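Local atomic coordinates of DNA mismatch repair protein MutS (Thermus aquaticus, PDB entry 1EWQ), a protein that takes part in DNA mismatch repair, binding mismatched duplex DNA and hydrolysing ATP weakly. Residues A136-D141 against A205-E210; L179-L184 against L217-G222; A146-S151 against L236-F241. All blocks are in the same frame, centred on the assembly; numbering follows the deposited sequence.

Contact 1: residues A136-D141 against A205-E210; sequences AIATGD and APFEPE
Phe207, in the loop that follows strand 201-203, sends its ring against the strand carrying Ala136, Ile137 and Ala138, and that one ring makes all the contacts between the two segments. Phe207 CD2 lies 3.7 Å from Ala138 CB, while Phe207 CZ lies 4.4 Å from Ala136 CB. These two alanines, alternate residues of the strand, both direct their CB toward the loop, whereas Ile137 points the other way and offers its backbone: Ile137 O lies 3.5 Å from Phe207 CE2. All three approach the ring obliquely. Chi1 of -85° swings CD2, CE2 and CZ against the strand, and Ala205 O lies in the ring plane at its edge. Replacing Phe207 by an alanine removes the ring and is likely to leave the methyls of Ala136 and Ala138 without their partner and open a gap between loop and strand. The buried ring is also packed by Leu179 of the neighbouring parallel strand 177-180, Pro182 at the start of helix 182-186 and Ala223 of helix 215-232, while the side chain of Ile137, beyond the strand, packs against helices 163-173 and 182-186.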
ATOM      1  N   ALA C 136      11.614  24.162  -5.268  1.00 27.17           N
ATOM      2  CA  ALA C 136      12.816  24.592  -4.552  1.00 27.83           C
ATOM      3  C   ALA C 136      12.452  25.709  -3.577  1.00 28.29           C
ATOM      4  O   ALA C 136      11.765  26.666  -3.945  1.00 27.96           O
ATOM      5  CB  ALA C 136      13.877  25.077  -5.535  1.00 27.28           C
ATOM      6  N   ILE C 137      12.925  25.567  -2.339  1.00 28.81           N
ATOM      7  CA  ILE C 137      12.685  26.515  -1.257  1.00 29.74           C
ATOM      8  C   ILE C 137      14.018  27.036  -0.701  1.00 30.83           C
ATOM      9  O   ILE C 137      14.927  26.251  -0.397  1.00 30.94           O
ATOM     10  CB  ILE C 137      11.918  25.833  -0.087  1.00 29.69           C
ATOM     11  CG1 ILE C 137      10.507  25.427  -0.544  1.00 29.82           C
ATOM     12  CG2 ILE C 137      11.862  26.760   1.115  1.00 29.34           C
ATOM     13  CD1 ILE C 137       9.777  24.516   0.437  1.00 29.30           C
ATOM     14  N   ALA C 138      14.130  28.354  -0.564  1.00 31.64           N
ATOM     15  CA  ALA C 138      15.343  28.969  -0.034  1.00 32.76           C
ATOM     16  C   ALA C 138      15.000  30.220   0.765  1.00 33.35           C
ATOM     17  O   ALA C 138      13.855  30.670   0.766  1.00 33.39           O
ATOM     18  CB  ALA C 138      16.292  29.319  -1.172  1.00 32.97           C
ATOM     19  N   THR C 139      15.997  30.774   1.446  1.00 34.29           N
ATOM     20  CA  THR C 139      15.804  31.981   2.240  1.00 35.09           C
ATOM     21  C   THR C 139      16.680  33.100   1.704  1.00 35.59           C
ATOM     22  O   THR C 139      17.548  32.869   0.872  1.00 35.74           O
ATOM     23  CB  THR C 139      16.167  31.755   3.711  1.00 35.26           C
ATOM     24  OG1 THR C 139      17.558  31.426   3.810  1.00 35.46           O
ATOM     25  CG2 THR C 139      15.332  30.634   4.297  1.00 35.10           C
ATOM     26  N   GLY C 140      16.457  34.317   2.183  1.00 36.33           N
ATOM     27  CA  GLY C 140      17.251  35.431   1.702  1.00 37.27           C
ATOM     28  C   GLY C 140      16.354  36.593   1.346  1.00 37.86           C
ATOM     29  O   GLY C 140      16.067  36.835   0.172  1.00 37.95           O
ATOM     30  N   ASP C 141      15.916  37.310   2.379  1.00 38.30           N
ATOM     31  CA  ASP C 141      15.022  38.450   2.232  1.00 38.85           C
ATOM     32  C   ASP C 141      13.624  37.910   1.960  1.00 38.86           C
ATOM     33  O   ASP C 141      12.937  38.361   1.040  1.00 39.33           O
ATOM     34  CB  ASP C 141      15.471  39.364   1.081  1.00 39.50           C
ATOM     35  CG  ASP C 141      16.843  39.971   1.316  1.00 40.50           C
ATOM     36  OD1 ASP C 141      17.106  40.396   2.465  1.00 41.18           O
ATOM     37  OD2 ASP C 141      17.651  40.035   0.357  1.00 40.72           O
ATOM     38  N   ALA C 205      20.750  19.940  -4.215  1.00 37.41           N
ATOM     39  CA  ALA C 205      21.124  20.707  -5.381  1.00 37.48           C
ATOM     40  C   ALA C 205      21.831  21.944  -4.858  1.00 37.47           C
ATOM     41  O   ALA C 205      21.601  22.364  -3.725  1.00 37.26           O
ATOM     42  CB  ALA C 205      19.886  21.099  -6.176  1.00 37.44           C
ATOM     43  N   PRO C 206      22.738  22.519  -5.657  1.00 37.50           N
ATOM     44  CA  PRO C 206      23.428  23.723  -5.181  1.00 37.40           C
ATOM     45  C   PRO C 206      22.441  24.879  -5.289  1.00 37.38           C
ATOM     46  O   PRO C 206      21.545  24.843  -6.135  1.00 37.48           O
ATOM     47  CB  PRO C 206      24.592  23.854  -6.153  1.00 37.27           C
ATOM     48  CG  PRO C 206      24.010  23.310  -7.441  1.00 37.41           C
ATOM     49  CD  PRO C 206      23.270  22.076  -6.959  1.00 37.47           C
ATOM     50  N   PHE C 207      22.592  25.895  -4.443  1.00 37.26           N
ATOM     51  CA  PHE C 207      21.683  27.028  -4.476  1.00 36.98           C
ATOM     52  C   PHE C 207      22.324  28.359  -4.848  1.00 37.12           C
ATOM     53  O   PHE C 207      21.971  29.407  -4.307  1.00 37.03           O
ATOM     54  CB  PHE C 207      20.930  27.153  -3.145  1.00 36.42           C
ATOM     55  CG  PHE C 207      19.700  26.284  -3.065  1.00 36.19           C
ATOM     56  CD1 PHE C 207      19.805  24.892  -3.083  1.00 36.07           C
ATOM     57  CD2 PHE C 207      18.431  26.856  -2.980  1.00 36.00           C
ATOM     58  CE1 PHE C 207      18.666  24.083  -3.017  1.00 35.96           C
ATOM     59  CE2 PHE C 207      17.282  26.059  -2.914  1.00 35.97           C
ATOM     60  CZ  PHE C 207      17.395  24.673  -2.931  1.00 35.83           C
ATOM     61  N   GLU C 208      23.260  28.310  -5.788  1.00 37.27           N
ATOM     62  CA  GLU C 208      23.922  29.516  -6.259  1.00 37.32           C
ATOM     63  C   GLU C 208      22.858  30.278  -7.056  1.00 36.89           C
ATOM     64  O   GLU C 208      22.241  29.724  -7.964  1.00 37.01           O
ATOM     65  CB  GLU C 208      25.103  29.154  -7.170  1.00 37.97           C
ATOM     66  CG  GLU C 208      26.056  28.101  -6.595  1.00 39.62           C
ATOM     67  CD  GLU C 208      26.339  28.299  -5.106  1.00 40.50           C
ATOM     68  OE1 GLU C 208      26.451  29.469  -4.665  1.00 40.94           O
ATOM     69  OE2 GLU C 208      26.460  27.283  -4.381  1.00 40.84           O
ATOM     70  N   PRO C 209      22.631  31.558  -6.728  1.00 36.42           N
ATOM     71  CA  PRO C 209      21.621  32.348  -7.440  1.00 35.92           C
ATOM     72  C   PRO C 209      21.725  32.326  -8.961  1.00 35.49           C
ATOM     73  O   PRO C 209      22.783  32.084  -9.515  1.00 35.57           O
ATOM     74  CB  PRO C 209      21.810  33.751  -6.860  1.00 35.92           C
ATOM     75  CG  PRO C 209      23.268  33.773  -6.490  1.00 35.89           C
ATOM     76  CD  PRO C 209      23.439  32.420  -5.843  1.00 36.28           C
ATOM     77  N   GLU C 210      20.604  32.570  -9.625  1.00 34.92           N
ATOM     78  CA  GLU C 210      20.561  32.616 -11.082  1.00 34.48           C
ATOM     79  C   GLU C 210      19.645  33.770 -11.435  1.00 34.28           C
ATOM     80  O   GLU C 210      18.598  33.939 -10.817  1.00 34.43           O
ATOM     81  CB  GLU C 210      20.001  31.310 -11.649  1.00 34.22           C
ATOM     82  CG  GLU C 210      19.922  31.230 -13.184  1.00 33.60           C
ATOM     83  CD  GLU C 210      18.805  32.076 -13.777  1.00 33.30           C
ATOM     84  OE1 GLU C 210      17.780  32.300 -13.093  1.00 32.64           O
ATOM     85  OE2 GLU C 210      18.945  32.505 -14.938  1.00 33.29           O
TER

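Contact 2: residues L179-L184 against L217-G222; sequences LLAPEL and LRRARG
A salt bridge between Glu183 and Arg219 ties the short helix after strand 177-180, in MutS domain II, to helix 215-232, which packs on the same sheet. The two side chains extend toward each other from opposite directions. One carboxylate oxygen takes both terminal nitrogens of the guanidinium: Glu183 OE1 is modelled 2.3 Å from Arg219 NH2, too short for the exact value to be trusted, and 2.7 Å from Arg219 NH1, where the N-H···O angle of 127° makes the bond weak. OE1 thus sits in the fork between the two nitrogens, near the guanidinium plane and at its edge, but the carboxylate is turned 47° from that plane and the pair is not a flat two-by-two bridge. Glu183, bent at chi2, turns its carboxylate toward the guanidinium, which a bend at chi3 of Arg219 brings round to meet it.

Strand 177-180 belongs to a mixed, helix-flanked sheet (strand order 5-4-1-2-3-6), consistent with the RNase H-like fold of the MutS connector domain. The strand runs directly into the helix here, Ala181 occupying the N-cap position and Ala181 O accepting a bond from Leu184 N at 2.9 Å. Glu183 therefore stands in the first turn, where its negative charge would probably interact favourably with the helix dipole. Pro182, also in that turn, brings its CD to 3.8 Å from Arg219 NH2, and the CB of Ala181 lies 4.3 Å from Arg219 NH1.

Both charged groups have further partners on neighbouring strand and loop. Glu183 OE2 is hydrogen-bonded to Thr139 OG1, and Arg219 NH1 also donates to the carbonyl oxygen of Thr139. A weak hydrogen bond from Arg219 NE to Phe207 O extends this polar network to the loop before helix 215-232.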
ATOM      1  N   LEU C 179      13.543  20.529  -3.327  1.00 28.06           N
ATOM      2  CA  LEU C 179      14.953  20.846  -3.116  1.00 28.90           C
ATOM      3  C   LEU C 179      15.013  21.934  -2.038  1.00 29.24           C
ATOM      4  O   LEU C 179      14.503  23.036  -2.246  1.00 29.72           O
ATOM      5  CB  LEU C 179      15.593  21.398  -4.395  1.00 28.32           C
ATOM      6  CG  LEU C 179      15.396  20.671  -5.725  1.00 28.42           C
ATOM      7  CD1 LEU C 179      16.099  21.457  -6.814  1.00 27.96           C
ATOM      8  CD2 LEU C 179      15.945  19.252  -5.652  1.00 28.14           C
ATOM      9  N   LEU C 180      15.624  21.634  -0.899  1.00 29.81           N
ATOM     10  CA  LEU C 180      15.727  22.614   0.181  1.00 30.78           C
ATOM     11  C   LEU C 180      17.107  23.265   0.213  1.00 31.32           C
ATOM     12  O   LEU C 180      18.120  22.604  -0.017  1.00 31.57           O
ATOM     13  CB  LEU C 180      15.438  21.955   1.538  1.00 30.55           C
ATOM     14  CG  LEU C 180      14.050  21.343   1.796  1.00 30.86           C
ATOM     15  CD1 LEU C 180      14.096  20.495   3.066  1.00 30.83           C
ATOM     16  CD2 LEU C 180      12.996  22.443   1.918  1.00 30.35           C
ATOM     17  N   ALA C 181      17.130  24.565   0.486  1.00 31.93           N
ATOM     18  CA  ALA C 181      18.373  25.325   0.575  1.00 33.20           C
ATOM     19  C   ALA C 181      19.258  24.707   1.656  1.00 33.79           C
ATOM     20  O   ALA C 181      18.759  24.137   2.623  1.00 33.64           O
ATOM     21  CB  ALA C 181      18.068  26.775   0.924  1.00 32.84           C
ATOM     22  N   PRO C 182      20.586  24.816   1.504  1.00 34.69           N
ATOM     23  CA  PRO C 182      21.519  24.259   2.486  1.00 35.41           C
ATOM     24  C   PRO C 182      21.157  24.664   3.918  1.00 36.11           C
ATOM     25  O   PRO C 182      21.155  23.833   4.826  1.00 36.01           O
ATOM     26  CB  PRO C 182      22.861  24.837   2.044  1.00 35.39           C
ATOM     27  CG  PRO C 182      22.689  24.981   0.558  1.00 35.10           C
ATOM     28  CD  PRO C 182      21.309  25.557   0.455  1.00 34.70           C
ATOM     29  N   GLU C 183      20.844  25.943   4.107  1.00 37.15           N
ATOM     30  CA  GLU C 183      20.478  26.468   5.423  1.00 38.40           C
ATOM     31  C   GLU C 183      19.290  25.748   6.052  1.00 39.05           C
ATOM     32  O   GLU C 183      19.238  25.578   7.268  1.00 39.46           O
ATOM     33  CB  GLU C 183      20.127  27.958   5.335  1.00 38.51           C
ATOM     34  CG  GLU C 183      20.756  28.679   4.177  1.00 39.17           C
ATOM     35  CD  GLU C 183      19.824  28.821   2.999  1.00 39.19           C
ATOM     36  OE1 GLU C 183      20.294  28.632   1.865  1.00 39.51           O
ATOM     37  OE2 GLU C 183      18.635  29.142   3.199  1.00 39.35           O
ATOM     38  N   LEU C 184      18.328  25.345   5.227  1.00 39.88           N
ATOM     39  CA  LEU C 184      17.133  24.667   5.724  1.00 40.60           C
ATOM     40  C   LEU C 184      17.460  23.230   6.088  1.00 41.15           C
ATOM     41  O   LEU C 184      16.909  22.674   7.040  1.00 41.04           O
ATOM     42  CB  LEU C 184      16.024  24.727   4.669  1.00 40.39           C
ATOM     43  CG  LEU C 184      15.642  26.156   4.255  1.00 40.20           C
ATOM     44  CD1 LEU C 184      14.608  26.124   3.139  1.00 40.05           C
ATOM     45  CD2 LEU C 184      15.113  26.912   5.462  1.00 40.00           C
ATOM     46  N   LEU C 217      14.642  34.046  -4.235  1.00 28.74           N
ATOM     47  CA  LEU C 217      14.097  33.511  -5.484  1.00 28.61           C
ATOM     48  C   LEU C 217      15.190  33.125  -6.473  1.00 28.17           C
ATOM     49  O   LEU C 217      15.095  32.094  -7.133  1.00 27.72           O
ATOM     50  CB  LEU C 217      13.139  34.527  -6.128  1.00 28.68           C
ATOM     51  CG  LEU C 217      12.299  33.994  -7.295  1.00 29.20           C
ATOM     52  CD1 LEU C 217      11.500  32.780  -6.830  1.00 29.32           C
ATOM     53  CD2 LEU C 217      11.356  35.082  -7.800  1.00 29.15           C
ATOM     54  N   ARG C 218      16.220  33.961  -6.582  1.00 27.87           N
ATOM     55  CA  ARG C 218      17.331  33.676  -7.478  1.00 27.77           C
ATOM     56  C   ARG C 218      18.011  32.378  -7.067  1.00 27.11           C
ATOM     57  O   ARG C 218      18.511  31.628  -7.903  1.00 27.16           O
ATOM     58  CB  ARG C 218      18.362  34.798  -7.443  1.00 28.16           C
ATOM     59  CG  ARG C 218      17.948  36.072  -8.148  1.00 29.33           C
ATOM     60  CD  ARG C 218      19.174  36.935  -8.400  1.00 30.09           C
ATOM     61  NE  ARG C 218      19.847  37.311  -7.163  1.00 30.72           N
ATOM     62  CZ  ARG C 218      21.170  37.326  -7.012  1.00 30.95           C
ATOM     63  NH1 ARG C 218      21.965  36.981  -8.019  1.00 30.62           N
ATOM     64  NH2 ARG C 218      21.701  37.704  -5.859  1.00 30.54           N
ATOM     65  N   ARG C 219      18.033  32.111  -5.771  1.00 26.53           N
ATOM     66  CA  ARG C 219      18.671  30.894  -5.286  1.00 26.49           C
ATOM     67  C   ARG C 219      17.821  29.659  -5.589  1.00 26.21           C
ATOM     68  O   ARG C 219      18.336  28.659  -6.093  1.00 25.98           O
ATOM     69  CB  ARG C 219      18.941  31.004  -3.784  1.00 25.97           C
ATOM     70  CG  ARG C 219      19.829  32.195  -3.433  1.00 26.25           C
ATOM     71  CD  ARG C 219      20.089  32.258  -1.946  1.00 26.10           C
ATOM     72  NE  ARG C 219      20.862  31.116  -1.496  1.00 26.10           N
ATOM     73  CZ  ARG C 219      20.585  30.414  -0.406  1.00 26.69           C
ATOM     74  NH1 ARG C 219      19.543  30.744   0.349  1.00 27.01           N
ATOM     75  NH2 ARG C 219      21.339  29.369  -0.081  1.00 26.52           N
ATOM     76  N   ALA C 220      16.527  29.735  -5.288  1.00 26.03           N
ATOM     77  CA  ALA C 220      15.630  28.612  -5.542  1.00 26.20           C
ATOM     78  C   ALA C 220      15.639  28.282  -7.035  1.00 26.35           C
ATOM     79  O   ALA C 220      15.739  27.115  -7.422  1.00 26.27           O
ATOM     80  CB  ALA C 220      14.213  28.954  -5.087  1.00 26.33           C
ATOM     81  N   ARG C 221      15.549  29.322  -7.863  1.00 26.22           N
ATOM     82  CA  ARG C 221      15.549  29.168  -9.308  1.00 26.56           C
ATOM     83  C   ARG C 221      16.864  28.511  -9.743  1.00 26.79           C
ATOM     84  O   ARG C 221      16.875  27.596 -10.585  1.00 27.04           O
ATOM     85  CB  ARG C 221      15.374  30.546  -9.950  1.00 27.23           C
ATOM     86  CG  ARG C 221      15.127  30.565 -11.448  1.00 28.00           C
ATOM     87  CD  ARG C 221      14.533  31.912 -11.872  1.00 28.24           C
ATOM     88  NE  ARG C 221      15.463  32.998 -11.596  1.00 29.35           N
ATOM     89  CZ  ARG C 221      15.106  34.243 -11.305  1.00 29.89           C
ATOM     90  NH1 ARG C 221      13.827  34.583 -11.245  1.00 30.13           N
ATOM     91  NH2 ARG C 221      16.038  35.158 -11.075  1.00 30.70           N
ATOM     92  N   GLY C 222      17.969  28.963  -9.158  1.00 26.39           N
ATOM     93  CA  GLY C 222      19.261  28.395  -9.494  1.00 25.98           C
ATOM     94  C   GLY C 222      19.263  26.911  -9.196  1.00 25.77           C
ATOM     95  O   GLY C 222      19.761  26.096  -9.985  1.00 25.69           O
TER

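Contact 3: residues A146-S151 against L236-F241; sequences AFLDVS and LSLQPF
Leucine and valine side chains, together with a bridging water, join strand 143-149 and the residues after it to the irregular segment that leads from helix 215-232 to strand 242-243. With CG anti to the backbone N (chi1 172°), Leu148 extends toward that segment and divides its two methyls between Leu236 and Leu238. Leu148 CD1 presses on Leu238 CD2 at 3.4 Å, tighter than usual van der Waals contact, the two side chains crossing at about a right angle. Leu148 CD2 meets Leu236 CD1 at 4.2 Å. Leu236 is itself forked across the contact, since its second methyl, CD2, lies 4.1 Å from Val150 CG1. Beside this apolar group, one water donates to the carbonyl oxygens of both segments, at 2.8 Å to Val150 O and 2.6 Å to Ser237 O, thereby linking the backbones. Ser151 OG donates to Asp149 OD1 at 2.8 Å, on the syn side, tilted 26° out of the carboxylate plane, and Ser151 N makes a weak bond to the same oxygen. Leu148 and Leu236 both pack on Ala228 of helix 215-232, and Leu148 also touches Phe155 of the antiparallel neighbour 154-160.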
ATOM      1  N   ALA C 146      10.123  28.282  -5.775  1.00 24.46           N
ATOM      2  CA  ALA C 146      10.064  28.210  -7.234  1.00 23.78           C
ATOM      3  C   ALA C 146       9.724  26.807  -7.703  1.00 23.63           C
ATOM      4  O   ALA C 146      10.093  25.819  -7.074  1.00 23.95           O
ATOM      5  CB  ALA C 146      11.381  28.664  -7.851  1.00 23.23           C
ATOM      6  N   PHE C 147       9.005  26.731  -8.814  1.00 22.80           N
ATOM      7  CA  PHE C 147       8.600  25.461  -9.378  1.00 22.39           C
ATOM      8  C   PHE C 147       9.065  25.336 -10.817  1.00 22.56           C
ATOM      9  O   PHE C 147       9.215  26.328 -11.531  1.00 22.61           O
ATOM     10  CB  PHE C 147       7.074  25.319  -9.369  1.00 21.48           C
ATOM     11  CG  PHE C 147       6.461  25.389  -8.006  1.00 20.66           C
ATOM     12  CD1 PHE C 147       5.916  26.569  -7.542  1.00 20.39           C
ATOM     13  CD2 PHE C 147       6.429  24.264  -7.184  1.00 20.22           C
ATOM     14  CE1 PHE C 147       5.340  26.639  -6.270  1.00 20.34           C
ATOM     15  CE2 PHE C 147       5.859  24.325  -5.919  1.00 20.23           C
ATOM     16  CZ  PHE C 147       5.314  25.516  -5.462  1.00 20.37           C
ATOM     17  N   LEU C 148       9.284  24.100 -11.231  1.00 22.82           N
ATOM     18  CA  LEU C 148       9.672  23.803 -12.597  1.00 23.31           C
ATOM     19  C   LEU C 148       9.008  22.492 -12.974  1.00 23.65           C
ATOM     20  O   LEU C 148       9.051  21.529 -12.208  1.00 22.99           O
ATOM     21  CB  LEU C 148      11.192  23.642 -12.746  1.00 23.27           C
ATOM     22  CG  LEU C 148      11.638  23.137 -14.130  1.00 23.91           C
ATOM     23  CD1 LEU C 148      11.254  24.160 -15.221  1.00 23.77           C
ATOM     24  CD2 LEU C 148      13.156  22.908 -14.139  1.00 23.95           C
ATOM     25  N   ASP C 149       8.360  22.477 -14.139  1.00 24.07           N
ATOM     26  CA  ASP C 149       7.743  21.264 -14.655  1.00 24.85           C
ATOM     27  C   ASP C 149       8.573  21.046 -15.901  1.00 24.86           C
ATOM     28  O   ASP C 149       8.374  21.699 -16.931  1.00 24.79           O
ATOM     29  CB  ASP C 149       6.272  21.468 -15.032  1.00 25.40           C
ATOM     30  CG  ASP C 149       5.605  20.170 -15.467  1.00 26.08           C
ATOM     31  OD1 ASP C 149       6.308  19.312 -16.050  1.00 25.84           O
ATOM     32  OD2 ASP C 149       4.379  20.016 -15.240  1.00 26.69           O
ATOM     33  N   VAL C 150       9.527  20.137 -15.788  1.00 24.97           N
ATOM     34  CA  VAL C 150      10.438  19.849 -16.875  1.00 25.19           C
ATOM     35  C   VAL C 150       9.748  19.313 -18.128  1.00 25.39           C
ATOM     36  O   VAL C 150      10.261  19.503 -19.232  1.00 25.73           O
ATOM     37  CB  VAL C 150      11.527  18.851 -16.403  1.00 25.87           C
ATOM     38  CG1 VAL C 150      12.599  18.705 -17.451  1.00 25.70           C
ATOM     39  CG2 VAL C 150      12.136  19.338 -15.084  1.00 26.24           C
ATOM     40  N   SER C 151       8.591  18.659 -17.979  1.00 25.04           N
ATOM     41  CA  SER C 151       7.895  18.109 -19.146  1.00 24.74           C
ATOM     42  C   SER C 151       7.152  19.163 -19.962  1.00 24.71           C
ATOM     43  O   SER C 151       6.809  18.918 -21.117  1.00 24.86           O
ATOM     44  CB  SER C 151       6.903  17.007 -18.736  1.00 24.99           C
ATOM     45  OG  SER C 151       5.722  17.548 -18.169  1.00 24.60           O
ATOM     46  N   LEU C 236      17.724  22.715 -20.908  1.00 38.55           N
ATOM     47  CA  LEU C 236      16.287  22.564 -20.705  1.00 37.88           C
ATOM     48  C   LEU C 236      15.414  23.432 -21.599  1.00 37.53           C
ATOM     49  O   LEU C 236      15.836  24.471 -22.098  1.00 37.56           O
ATOM     50  CB  LEU C 236      15.936  22.889 -19.253  1.00 37.94           C
ATOM     51  CG  LEU C 236      16.619  22.117 -18.125  1.00 37.86           C
ATOM     52  CD1 LEU C 236      16.335  22.821 -16.819  1.00 37.77           C
ATOM     53  CD2 LEU C 236      16.137  20.681 -18.087  1.00 37.62           C
ATOM     54  N   SER C 237      14.182  22.991 -21.797  1.00 36.80           N
ATOM     55  CA  SER C 237      13.232  23.765 -22.575  1.00 36.43           C
ATOM     56  C   SER C 237      12.420  24.491 -21.502  1.00 35.56           C
ATOM     57  O   SER C 237      11.762  23.865 -20.666  1.00 35.64           O
ATOM     58  CB  SER C 237      12.332  22.852 -23.400  1.00 36.89           C
ATOM     59  OG  SER C 237      11.363  23.625 -24.077  1.00 38.13           O
ATOM     60  N   LEU C 238      12.481  25.812 -21.508  1.00 34.43           N
ATOM     61  CA  LEU C 238      11.784  26.580 -20.493  1.00 33.27           C
ATOM     62  C   LEU C 238      10.917  27.694 -21.032  1.00 32.21           C
ATOM     63  O   LEU C 238      11.264  28.361 -22.002  1.00 31.94           O
ATOM     64  CB  LEU C 238      12.795  27.192 -19.522  1.00 33.04           C
ATOM     65  CG  LEU C 238      13.814  26.293 -18.806  1.00 33.18           C
ATOM     66  CD1 LEU C 238      15.081  27.105 -18.515  1.00 32.63           C
ATOM     67  CD2 LEU C 238      13.225  25.736 -17.525  1.00 32.46           C
ATOM     68  N   GLN C 239       9.781  27.883 -20.377  1.00 31.40           N
ATOM     69  CA  GLN C 239       8.863  28.959 -20.708  1.00 30.52           C
ATOM     70  C   GLN C 239       9.388  30.166 -19.924  1.00 29.50           C
ATOM     71  O   GLN C 239      10.138  30.007 -18.965  1.00 28.60           O
ATOM     72  CB  GLN C 239       7.448  28.611 -20.238  1.00 31.37           C
ATOM     73  CG  GLN C 239       6.685  27.684 -21.170  1.00 32.83           C
ATOM     74  CD  GLN C 239       6.531  28.285 -22.566  1.00 34.12           C
ATOM     75  OE1 GLN C 239       7.349  28.040 -23.462  1.00 34.69           O
ATOM     76  NE2 GLN C 239       5.488  29.096 -22.748  1.00 34.76           N
ATOM     77  N   PRO C 240       9.017  31.383 -20.332  1.00 29.02           N
ATOM     78  CA  PRO C 240       9.502  32.554 -19.596  1.00 28.64           C
ATOM     79  C   PRO C 240       9.187  32.410 -18.107  1.00 28.35           C
ATOM     80  O   PRO C 240       8.078  32.049 -17.737  1.00 28.33           O
ATOM     81  CB  PRO C 240       8.744  33.706 -20.249  1.00 29.08           C
ATOM     82  CG  PRO C 240       8.586  33.219 -21.688  1.00 29.18           C
ATOM     83  CD  PRO C 240       8.212  31.776 -21.506  1.00 28.86           C
ATOM     84  N   PHE C 241      10.166  32.679 -17.253  1.00 28.08           N
ATOM     85  CA  PHE C 241       9.947  32.562 -15.821  1.00 28.25           C
ATOM     86  C   PHE C 241       8.890  33.543 -15.332  1.00 28.47           C
ATOM     87  O   PHE C 241       8.884  34.706 -15.721  1.00 28.46           O
ATOM     88  CB  PHE C 241      11.228  32.823 -15.030  1.00 27.55           C
ATOM     89  CG  PHE C 241      11.048  32.689 -13.542  1.00 27.42           C
ATOM     90  CD1 PHE C 241      11.113  31.441 -12.925  1.00 27.31           C
ATOM     91  CD2 PHE C 241      10.794  33.805 -12.755  1.00 27.23           C
ATOM     92  CE1 PHE C 241      10.931  31.312 -11.546  1.00 27.07           C
ATOM     93  CE2 PHE C 241      10.609  33.685 -11.374  1.00 27.06           C
ATOM     94  CZ  PHE C 241      10.678  32.438 -10.768  1.00 26.63           C
TER
HETATM   95  O   HOH W   1      12.215  21.414 -20.019  1.00 27.30           O

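In the fold
All three contacts gather round one mixed sheet and helix 215-232. Contacts 1 and 2 nearly coincide, their centres about 2 Å apart on the neighbouring strands 134-139 and 177-180, yet their chemistry differs: contact 1 is buried and apolar, whereas contact 2 is partly buried and ionic. Their segments alternate along the chain, and a salt bridge between Glu210 and Arg221 further ties them together. Contact 3, also partly buried, has its centre about 16 Å from the centres of both and combines apolar packing with a water bridge. Backbone pairing of Ala136 with Ala146 connects it to contact 1; Arg221, in a cation-pi contact with Phe241, connects it to contact 2.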